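Local atomic coordinates of YkuI protein (Bacillus subtilis, PDB entry 2BAS), a protein that binds the bacterial second messenger cyclic di-GMP through its EAL domain and is probably a phosphodiesterase that cleaves it. Residues A[41-54]-A[250-264]. Residues are numbered along the deposited sequence; the frame is centred on the assembly and turned at random.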
ATOM      1  N   TYR A  41     -21.825  27.087  -7.028  1.00 59.41           N
ATOM      2  CA  TYR A  41     -22.415  26.522  -5.828  1.00 58.47           C
ATOM      3  C   TYR A  41     -21.274  26.019  -4.959  1.00 58.55           C
ATOM      4  O   TYR A  41     -20.114  26.022  -5.390  1.00 57.47           O
ATOM      5  CB  TYR A  41     -23.361  25.385  -6.177  1.00 58.80           C
ATOM      6  CG  TYR A  41     -24.816  25.743  -6.074  1.00 58.23           C
ATOM      7  CD1 TYR A  41     -25.293  26.966  -6.549  1.00 56.14           C
ATOM      8  CD2 TYR A  41     -25.727  24.845  -5.519  1.00 59.16           C
ATOM      9  CE1 TYR A  41     -26.644  27.288  -6.463  1.00 55.12           C
ATOM     10  CE2 TYR A  41     -27.082  25.154  -5.429  1.00 57.09           C
ATOM     11  CZ  TYR A  41     -27.529  26.378  -5.902  1.00 58.46           C
ATOM     12  OH  TYR A  41     -28.866  26.688  -5.812  1.00 63.90           O
ATOM     13  N   TYR A  42     -21.595  25.596  -3.736  1.00 58.17           N
ATOM     14  CA  TYR A  42     -20.568  25.143  -2.792  1.00 57.44           C
ATOM     15  C   TYR A  42     -20.987  23.910  -1.990  1.00 57.82           C
ATOM     16  O   TYR A  42     -22.165  23.729  -1.672  1.00 56.59           O
ATOM     17  CB  TYR A  42     -20.203  26.275  -1.821  1.00 57.36           C
ATOM     18  CG  TYR A  42     -19.950  27.631  -2.467  1.00 56.87           C
ATOM     19  CD1 TYR A  42     -20.993  28.533  -2.674  1.00 57.17           C
ATOM     20  CD2 TYR A  42     -18.663  28.012  -2.861  1.00 55.24           C
ATOM     21  CE1 TYR A  42     -20.764  29.778  -3.269  1.00 54.09           C
ATOM     22  CE2 TYR A  42     -18.427  29.246  -3.449  1.00 54.54           C
ATOM     23  CZ  TYR A  42     -19.482  30.124  -3.649  1.00 54.12           C
ATOM     24  OH  TYR A  42     -19.246  31.345  -4.230  1.00 52.38           O
ATOM     25  N   GLN A  43     -20.010  23.066  -1.666  1.00 58.35           N
ATOM     26  CA  GLN A  43     -20.240  21.930  -0.784  1.00 57.63           C
ATOM     27  C   GLN A  43     -19.164  21.910   0.290  1.00 57.09           C
ATOM     28  O   GLN A  43     -17.975  21.905  -0.010  1.00 56.74           O
ATOM     29  CB  GLN A  43     -20.281  20.613  -1.561  1.00 57.62           C
ATOM     30  CG  GLN A  43     -20.816  19.430  -0.731  1.00 58.00           C
ATOM     31  CD  GLN A  43     -20.995  18.158  -1.542  1.00 58.64           C
ATOM     32  OE1 GLN A  43     -20.378  17.971  -2.596  1.00 62.61           O
ATOM     33  NE2 GLN A  43     -21.841  17.269  -1.047  1.00 59.91           N
ATOM     34  N   ALA A  44     -19.595  21.907   1.545  1.00 57.50           N
ATOM     35  CA  ALA A  44     -18.678  21.969   2.680  1.00 56.34           C
ATOM     36  C   ALA A  44     -17.860  20.706   2.843  1.00 55.99           C
ATOM     37  O   ALA A  44     -18.315  19.597   2.523  1.00 55.53           O
ATOM     38  CB  ALA A  44     -19.431  22.279   3.967  1.00 57.56           C
ATOM     39  N   ILE A  45     -16.639  20.891   3.331  1.00 54.61           N
ATOM     40  CA  ILE A  45     -15.760  19.783   3.632  1.00 54.80           C
ATOM     41  C   ILE A  45     -15.445  19.837   5.113  1.00 56.27           C
ATOM     42  O   ILE A  45     -15.125  20.909   5.649  1.00 56.45           O
ATOM     43  CB  ILE A  45     -14.506  19.792   2.745  1.00 55.09           C
ATOM     44  CG1 ILE A  45     -14.921  19.537   1.295  1.00 51.84           C
ATOM     45  CG2 ILE A  45     -13.527  18.709   3.195  1.00 53.36           C
ATOM     46  CD1 ILE A  45     -14.017  20.141   0.293  1.00 54.20           C
ATOM     47  N   PHE A  46     -15.545  18.678   5.763  1.00 56.52           N
ATOM     48  CA  PHE A  46     -15.517  18.604   7.222  1.00 57.83           C
ATOM     49  C   PHE A  46     -14.246  18.071   7.848  1.00 57.96           C
ATOM     50  O   PHE A  46     -13.640  17.135   7.353  1.00 57.03           O
ATOM     51  CB  PHE A  46     -16.739  17.838   7.736  1.00 56.98           C
ATOM     52  CG  PHE A  46     -18.034  18.549   7.473  1.00 56.37           C
ATOM     53  CD1 PHE A  46     -18.739  18.328   6.293  1.00 55.77           C
ATOM     54  CD2 PHE A  46     -18.533  19.467   8.390  1.00 56.14           C
ATOM     55  CE1 PHE A  46     -19.935  18.995   6.039  1.00 53.66           C
ATOM     56  CE2 PHE A  46     -19.723  20.138   8.148  1.00 55.81           C
ATOM     57  CZ  PHE A  46     -20.428  19.897   6.969  1.00 55.71           C
ATOM     58  N   SER A  47     -13.868  18.710   8.950  1.00 60.25           N
ATOM     59  CA  SER A  47     -12.682  18.388   9.739  1.00 61.63           C
ATOM     60  C   SER A  47     -12.942  17.158  10.590  1.00 61.76           C
ATOM     61  O   SER A  47     -14.075  16.930  11.021  1.00 61.61           O
ATOM     62  CB  SER A  47     -12.384  19.565  10.677  1.00 62.19           C
ATOM     63  OG  SER A  47     -11.030  19.600  11.091  1.00 67.42           O
ATOM     64  N   ALA A  48     -11.899  16.373  10.848  1.00 61.91           N
ATOM     65  CA  ALA A  48     -12.032  15.222  11.731  1.00 62.81           C
ATOM     66  C   ALA A  48     -11.711  15.582  13.179  1.00 63.91           C
ATOM     67  O   ALA A  48     -12.372  15.089  14.095  1.00 63.98           O
ATOM     68  CB  ALA A  48     -11.157  14.080  11.265  1.00 63.74           C
ATOM     69  N   GLU A  49     -10.710  16.447  13.374  1.00 65.14           N
ATOM     70  CA  GLU A  49     -10.245  16.843  14.714  1.00 65.97           C
ATOM     71  C   GLU A  49     -11.320  17.628  15.463  1.00 66.83           C
ATOM     72  O   GLU A  49     -11.813  17.178  16.500  1.00 65.87           O
ATOM     73  CB  GLU A  49      -8.944  17.644  14.652  1.00 65.70           C
ATOM     74  CG  GLU A  49      -7.928  17.160  13.645  1.00 67.66           C
ATOM     75  CD  GLU A  49      -7.805  18.106  12.476  1.00 69.03           C
ATOM     76  OE1 GLU A  49      -7.512  19.297  12.730  1.00 69.97           O
ATOM     77  OE2 GLU A  49      -7.991  17.668  11.318  1.00 67.15           O
ATOM     78  N   GLU A  50     -11.642  18.815  14.949  1.00 67.94           N
ATOM     79  CA  GLU A  50     -12.862  19.523  15.326  1.00 68.26           C
ATOM     80  C   GLU A  50     -13.852  18.895  14.366  1.00 68.12           C
ATOM     81  O   GLU A  50     -13.433  18.249  13.404  1.00 68.88           O
ATOM     82  CB  GLU A  50     -12.764  21.023  15.026  1.00 68.69           C
ATOM     83  CG  GLU A  50     -11.686  21.798  15.794  1.00 73.32           C
ATOM     84  CD  GLU A  50     -10.330  21.828  15.097  1.00 75.93           C
ATOM     85  OE1 GLU A  50     -10.243  21.418  13.919  1.00 80.67           O
ATOM     86  OE2 GLU A  50      -9.349  22.276  15.728  1.00 74.80           O
ATOM     87  N   GLN A  51     -15.149  19.047  14.588  1.00 66.89           N
ATOM     88  CA  GLN A  51     -16.072  18.505  13.601  1.00 66.78           C
ATOM     89  C   GLN A  51     -16.660  19.676  12.830  1.00 65.54           C
ATOM     90  O   GLN A  51     -17.875  19.889  12.853  1.00 65.57           O
ATOM     91  CB  GLN A  51     -17.177  17.634  14.222  1.00 67.07           C
ATOM     92  CG  GLN A  51     -16.964  17.142  15.645  1.00 71.49           C
ATOM     93  CD  GLN A  51     -15.662  16.402  15.869  1.00 76.97           C
ATOM     94  OE1 GLN A  51     -15.295  15.503  15.111  1.00 81.98           O
ATOM     95  NE2 GLN A  51     -14.961  16.772  16.932  1.00 77.55           N
ATOM     96  N   LYS A  52     -15.790  20.434  12.154  1.00 64.38           N
ATOM     97  CA  LYS A  52     -16.198  21.678  11.486  1.00 64.18           C
ATOM     98  C   LYS A  52     -15.785  21.827  10.023  1.00 62.84           C
ATOM     99  O   LYS A  52     -14.959  21.062   9.512  1.00 62.00           O
ATOM    100  CB  LYS A  52     -15.702  22.898  12.268  1.00 64.78           C
ATOM    101  CG  LYS A  52     -14.208  23.193  12.138  1.00 67.71           C
ATOM    102  CD  LYS A  52     -13.944  24.664  12.465  1.00 71.10           C
ATOM    103  CE  LYS A  52     -12.488  24.926  12.825  1.00 71.23           C
ATOM    104  NZ  LYS A  52     -12.322  26.314  13.342  1.00 65.96           N
ATOM    105  N   VAL A  53     -16.365  22.832   9.364  1.00 60.69           N
ATOM    106  CA  VAL A  53     -16.080  23.096   7.963  1.00 60.05           C
ATOM    107  C   VAL A  53     -14.686  23.734   7.822  1.00 59.49           C
ATOM    108  O   VAL A  53     -14.358  24.695   8.512  1.00 60.26           O
ATOM    109  CB  VAL A  53     -17.219  23.912   7.252  1.00 60.91           C
ATOM    110  CG1 VAL A  53     -18.571  23.697   7.954  1.00 60.79           C
ATOM    111  CG2 VAL A  53     -16.901  25.393   7.162  1.00 60.86           C
ATOM    112  N   VAL A  54     -13.864  23.162   6.949  1.00 59.10           N
ATOM    113  CA  VAL A  54     -12.490  23.627   6.729  1.00 57.49           C
ATOM    114  C   VAL A  54     -12.359  24.309   5.367  1.00 58.73           C
ATOM    115  O   VAL A  54     -11.377  25.008   5.100  1.00 58.51           O
ATOM    116  CB  VAL A  54     -11.480  22.462   6.833  1.00 56.98           C
ATOM    117  CG1 VAL A  54     -11.364  22.001   8.267  1.00 56.34           C
ATOM    118  CG2 VAL A  54     -11.889  21.303   5.938  1.00 51.63           C
ATOM    119  N   ARG A 250      -9.132  12.140   7.109  1.00 67.57           N
ATOM    120  CA  ARG A 250      -8.962  13.405   7.816  1.00 69.70           C
ATOM    121  C   ARG A 250     -10.044  14.435   7.474  1.00 70.04           C
ATOM    122  O   ARG A 250     -10.383  15.280   8.301  1.00 70.27           O
ATOM    123  CB  ARG A 250      -7.574  13.992   7.579  1.00 69.76           C
ATOM    124  CG  ARG A 250      -7.289  15.160   8.494  1.00 73.26           C
ATOM    125  CD  ARG A 250      -5.890  15.677   8.344  1.00 80.00           C
ATOM    126  NE  ARG A 250      -5.600  16.641   9.401  1.00 88.23           N
ATOM    127  CZ  ARG A 250      -4.397  17.142   9.656  1.00 90.22           C
ATOM    128  NH1 ARG A 250      -3.347  16.775   8.929  1.00 94.19           N
ATOM    129  NH2 ARG A 250      -4.248  18.008  10.646  1.00 90.02           N
ATOM    130  N   TYR A 251     -10.565  14.368   6.251  1.00 70.46           N
ATOM    131  CA  TYR A 251     -11.636  15.262   5.804  1.00 70.11           C
ATOM    132  C   TYR A 251     -12.743  14.459   5.137  1.00 69.37           C
ATOM    133  O   TYR A 251     -12.481  13.396   4.575  1.00 69.89           O
ATOM    134  CB  TYR A 251     -11.101  16.318   4.842  1.00 70.35           C
ATOM    135  CG  TYR A 251      -9.977  17.163   5.404  1.00 72.24           C
ATOM    136  CD1 TYR A 251      -8.654  16.962   5.002  1.00 68.67           C
ATOM    137  CD2 TYR A 251     -10.237  18.161   6.341  1.00 72.61           C
ATOM    138  CE1 TYR A 251      -7.621  17.752   5.513  1.00 71.16           C
ATOM    139  CE2 TYR A 251      -9.218  18.950   6.859  1.00 71.63           C
ATOM    140  CZ  TYR A 251      -7.917  18.744   6.444  1.00 72.58           C
ATOM    141  OH  TYR A 251      -6.920  19.537   6.968  1.00 73.37           O
ATOM    142  N   PHE A 252     -13.972  14.973   5.199  1.00 68.16           N
ATOM    143  CA  PHE A 252     -15.145  14.255   4.706  1.00 66.62           C
ATOM    144  C   PHE A 252     -16.098  15.154   3.917  1.00 66.79           C
ATOM    145  O   PHE A 252     -16.296  16.321   4.264  1.00 67.75           O
ATOM    146  CB  PHE A 252     -15.916  13.645   5.875  1.00 65.69           C
ATOM    147  CG  PHE A 252     -15.060  12.934   6.889  1.00 68.31           C
ATOM    148  CD1 PHE A 252     -14.612  13.600   8.031  1.00 70.03           C
ATOM    149  CD2 PHE A 252     -14.733  11.591   6.731  1.00 67.26           C
ATOM    150  CE1 PHE A 252     -13.833  12.941   8.982  1.00 70.35           C
ATOM    151  CE2 PHE A 252     -13.952  10.918   7.688  1.00 64.08           C
ATOM    152  CZ  PHE A 252     -13.501  11.590   8.805  1.00 62.13           C
ATOM    153  N   GLN A 253     -16.728  14.586   2.891  1.00 65.51           N
ATOM    154  CA  GLN A 253     -17.632  15.325   2.012  1.00 63.09           C
ATOM    155  C   GLN A 253     -18.698  14.409   1.414  1.00 62.55           C
ATOM    156  O   GLN A 253     -18.387  13.291   1.002  1.00 64.15           O
ATOM    157  CB  GLN A 253     -16.812  15.949   0.884  1.00 63.47           C
ATOM    158  CG  GLN A 253     -17.577  16.826  -0.094  1.00 63.67           C
ATOM    159  CD  GLN A 253     -16.704  17.280  -1.242  1.00 63.76           C
ATOM    160  OE1 GLN A 253     -15.498  17.039  -1.247  1.00 66.61           O
ATOM    161  NE2 GLN A 253     -17.304  17.945  -2.222  1.00 65.38           N
ATOM    162  N   GLY A 254     -19.940  14.888   1.357  1.00 60.96           N
ATOM    163  CA  GLY A 254     -21.042  14.158   0.730  1.00 60.30           C
ATOM    164  C   GLY A 254     -22.459  14.565   1.137  1.00 61.06           C
ATOM    165  O   GLY A 254     -22.660  15.354   2.078  1.00 58.48           O
ATOM    166  N   TYR A 255     -23.443  14.010   0.424  1.00 61.98           N
ATOM    167  CA  TYR A 255     -24.863  14.219   0.736  1.00 63.71           C
ATOM    168  C   TYR A 255     -25.178  13.915   2.195  1.00 63.16           C
ATOM    169  O   TYR A 255     -25.922  14.659   2.835  1.00 63.91           O
ATOM    170  CB  TYR A 255     -25.774  13.370  -0.164  1.00 65.32           C
ATOM    171  CG  TYR A 255     -25.728  13.750  -1.623  1.00 71.07           C
ATOM    172  CD1 TYR A 255     -26.188  14.998  -2.058  1.00 76.17           C
ATOM    173  CD2 TYR A 255     -25.240  12.860  -2.581  1.00 75.66           C
ATOM    174  CE1 TYR A 255     -26.145  15.358  -3.411  1.00 76.64           C
ATOM    175  CE2 TYR A 255     -25.192  13.212  -3.943  1.00 75.87           C
ATOM    176  CZ  TYR A 255     -25.643  14.459  -4.347  1.00 74.67           C
ATOM    177  OH  TYR A 255     -25.601  14.808  -5.685  1.00 74.83           O
ATOM    178  N   TYR A 256     -24.609  12.826   2.716  1.00 62.30           N
ATOM    179  CA  TYR A 256     -24.867  12.407   4.093  1.00 61.80           C
ATOM    180  C   TYR A 256     -24.528  13.512   5.078  1.00 60.98           C
ATOM    181  O   TYR A 256     -25.260  13.729   6.039  1.00 61.12           O
ATOM    182  CB  TYR A 256     -24.121  11.112   4.458  1.00 62.16           C
ATOM    183  CG  TYR A 256     -24.497  10.582   5.828  1.00 62.29           C
ATOM    184  CD1 TYR A 256     -25.725   9.951   6.037  1.00 61.68           C
ATOM    185  CD2 TYR A 256     -23.640  10.733   6.914  1.00 62.37           C
ATOM    186  CE1 TYR A 256     -26.086   9.481   7.287  1.00 62.66           C
ATOM    187  CE2 TYR A 256     -23.989  10.259   8.175  1.00 64.21           C
ATOM    188  CZ  TYR A 256     -25.216   9.635   8.353  1.00 64.62           C
ATOM    189  OH  TYR A 256     -25.574   9.163   9.595  1.00 63.74           O
ATOM    190  N   LEU A 257     -23.429  14.217   4.824  1.00 60.28           N
ATOM    191  CA  LEU A 257     -23.021  15.324   5.675  1.00 60.91           C
ATOM    192  C   LEU A 257     -23.814  16.587   5.353  1.00 61.40           C
ATOM    193  O   LEU A 257     -24.639  17.013   6.157  1.00 61.68           O
ATOM    194  CB  LEU A 257     -21.518  15.575   5.575  1.00 60.56           C
ATOM    195  CG  LEU A 257     -20.627  14.405   5.989  1.00 61.77           C
ATOM    196  CD1 LEU A 257     -19.193  14.733   5.706  1.00 62.40           C
ATOM    197  CD2 LEU A 257     -20.808  14.054   7.455  1.00 63.81           C
ATOM    198  N   VAL A 258     -23.571  17.167   4.178  1.00 61.81           N
ATOM    199  CA  VAL A 258     -24.261  18.382   3.731  1.00 62.18           C
ATOM    200  C   VAL A 258     -24.284  18.457   2.203  1.00 61.71           C
ATOM    201  O   VAL A 258     -23.242  18.409   1.558  1.00 61.20           O
ATOM    202  CB  VAL A 258     -23.612  19.679   4.311  1.00 62.58           C
ATOM    203  CG1 VAL A 258     -24.165  20.910   3.635  1.00 64.01           C
ATOM    204  CG2 VAL A 258     -23.864  19.801   5.803  1.00 63.95           C
ATOM    205  N   SER A 259     -25.483  18.571   1.639  1.00 62.85           N
ATOM    206  CA  SER A 259     -25.675  18.742   0.192  1.00 64.11           C
ATOM    207  C   SER A 259     -25.106  20.087  -0.328  1.00 64.12           C
ATOM    208  O   SER A 259     -24.821  20.987   0.463  1.00 64.94           O
ATOM    209  CB  SER A 259     -27.180  18.703  -0.152  1.00 63.16           C
ATOM    210  OG  SER A 259     -27.841  19.817   0.433  1.00 64.26           O
ATOM    211  N   PRO A 260     -24.897  20.218  -1.652  1.00 63.91           N
ATOM    212  CA  PRO A 260     -24.409  21.509  -2.151  1.00 64.58           C
ATOM    213  C   PRO A 260     -25.453  22.629  -2.100  1.00 64.98           C
ATOM    214  O   PRO A 260     -26.608  22.419  -2.471  1.00 65.22           O
ATOM    215  CB  PRO A 260     -24.034  21.209  -3.614  1.00 64.34           C
ATOM    216  CG  PRO A 260     -23.987  19.711  -3.718  1.00 64.62           C
ATOM    217  CD  PRO A 260     -25.015  19.233  -2.738  1.00 63.87           C
ATOM    218  N   SER A 261     -25.040  23.804  -1.633  1.00 65.12           N
ATOM    219  CA  SER A 261     -25.895  24.986  -1.665  1.00 66.32           C
ATOM    220  C   SER A 261     -25.132  26.201  -2.179  1.00 65.64           C
ATOM    221  O   SER A 261     -23.922  26.144  -2.403  1.00 65.10           O
ATOM    222  CB  SER A 261     -26.530  25.277  -0.295  1.00 67.15           C
ATOM    223  OG  SER A 261     -25.589  25.816   0.619  1.00 71.40           O
ATOM    224  N   GLU A 262     -25.862  27.295  -2.363  1.00 65.16           N
ATOM    225  CA  GLU A 262     -25.311  28.525  -2.896  1.00 65.25           C
ATOM    226  C   GLU A 262     -24.721  29.429  -1.818  1.00 64.67           C
ATOM    227  O   GLU A 262     -24.130  30.471  -2.134  1.00 64.64           O
ATOM    228  CB  GLU A 262     -26.387  29.280  -3.688  1.00 66.14           C
ATOM    229  CG  GLU A 262     -27.660  29.639  -2.900  1.00 70.40           C
ATOM    230  CD  GLU A 262     -28.728  28.536  -2.884  1.00 74.65           C
ATOM    231  OE1 GLU A 262     -28.397  27.343  -2.656  1.00 71.68           O
ATOM    232  OE2 GLU A 262     -29.918  28.884  -3.088  1.00 77.23           O
ATOM    233  N   THR A 263     -24.875  29.030  -0.551  1.00 64.76           N
ATOM    234  CA  THR A 263     -24.441  29.874   0.562  1.00 65.34           C
ATOM    235  C   THR A 263     -23.568  29.136   1.574  1.00 64.56           C
ATOM    236  O   THR A 263     -23.785  27.956   1.856  1.00 64.63           O
ATOM    237  CB  THR A 263     -25.647  30.490   1.318  1.00 65.49           C
ATOM    238  OG1 THR A 263     -26.705  30.787   0.395  1.00 68.28           O
ATOM    239  CG2 THR A 263     -25.237  31.773   2.039  1.00 66.41           C
ATOM    240  N   PHE A 264     -22.586  29.849   2.119  1.00 63.47           N
ATOM    241  CA  PHE A 264     -21.752  29.311   3.174  1.00 63.00           C
ATOM    242  C   PHE A 264     -22.578  29.070   4.429  1.00 63.07           C
ATOM    243  O   PHE A 264     -23.536  29.794   4.712  1.00 63.90           O
ATOM    244  CB  PHE A 264     -20.562  30.224   3.469  1.00 62.79           C
ATOM    245  CG  PHE A 264     -19.573  30.325   2.339  1.00 63.35           C
ATOM    246  CD1 PHE A 264     -18.828  31.480   2.159  1.00 64.96           C
ATOM    247  CD2 PHE A 264     -19.398  29.278   1.440  1.00 64.80           C
ATOM    248  CE1 PHE A 264     -17.908  31.585   1.117  1.00 64.27           C
ATOM    249  CE2 PHE A 264     -18.491  29.383   0.394  1.00 63.34           C
ATOM    250  CZ  PHE A 264     -17.745  30.537   0.235  1.00 62.37           C
TER
HETATM  251  O   HOH W   1     -29.457  29.746  -5.654  1.00 61.00           O
HETATM  252  O   HOH W   2     -20.214  17.980   2.430  1.00 47.73           O
HETATM  253  O   HOH W   3      -8.115  20.732   9.950  1.00 78.10           O
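Antiparallel strand pairing joins F46 to F252 and closes the barrel-like sheet of the EAL domain, where strand 38-47 meets the last strand of the barrel, 249-252. The example illustrates how one strand can serve two partners: strand 38-47 pairs with F252 at F46 and, nearer its start, is met by the returning loop in a single bridge between Y42 and S261. At the first site F46 N reaches F252 O over 2.9 Å, and F252 N answers to F46 O; at the second, Y42 and S261 exchange two backbone bonds. Between the two sites the second segment leaves the sheet in the loop 253-260, and Q43 spans from strand 38-47 to it. Its CG stands anti to the backbone N (chi1 -168°) and the chain runs on extended, bringing NE2 to V258 O at 3.2 Å in a nearly straight bond, while OE1 accepts Q253 NE2 from above its carbonyl plane, the two amides perpendicular. Q253 NE2 also binds E57, and OE1 binds K197. A water links A44 O, G254 N and V258 O. The F46 ring meets V258 CG2 at its edge, CZ lying 3.6 Å away, and slides past L257. Nearer the chain's return, F264 turns an edge onto the Y42 face, centroids 4.7 Å apart. The Y41 ring lies alongside E262, with E262 N 3.8 Å above its centre; an alanine here would probably uncover the S261-E262 backbone and leave the E262 side chain freer to turn. At the far end R250 NE makes a salt bridge with E49 OE2 at 3.2 Å, and E49 also pairs with K366 of the second subunit. Around the contact, strand 53-64 flanks strand 38-47, helix 238-246 packs against F252, helix 82-100 touches Y42 and F264, and helix 271-311 reaches L257.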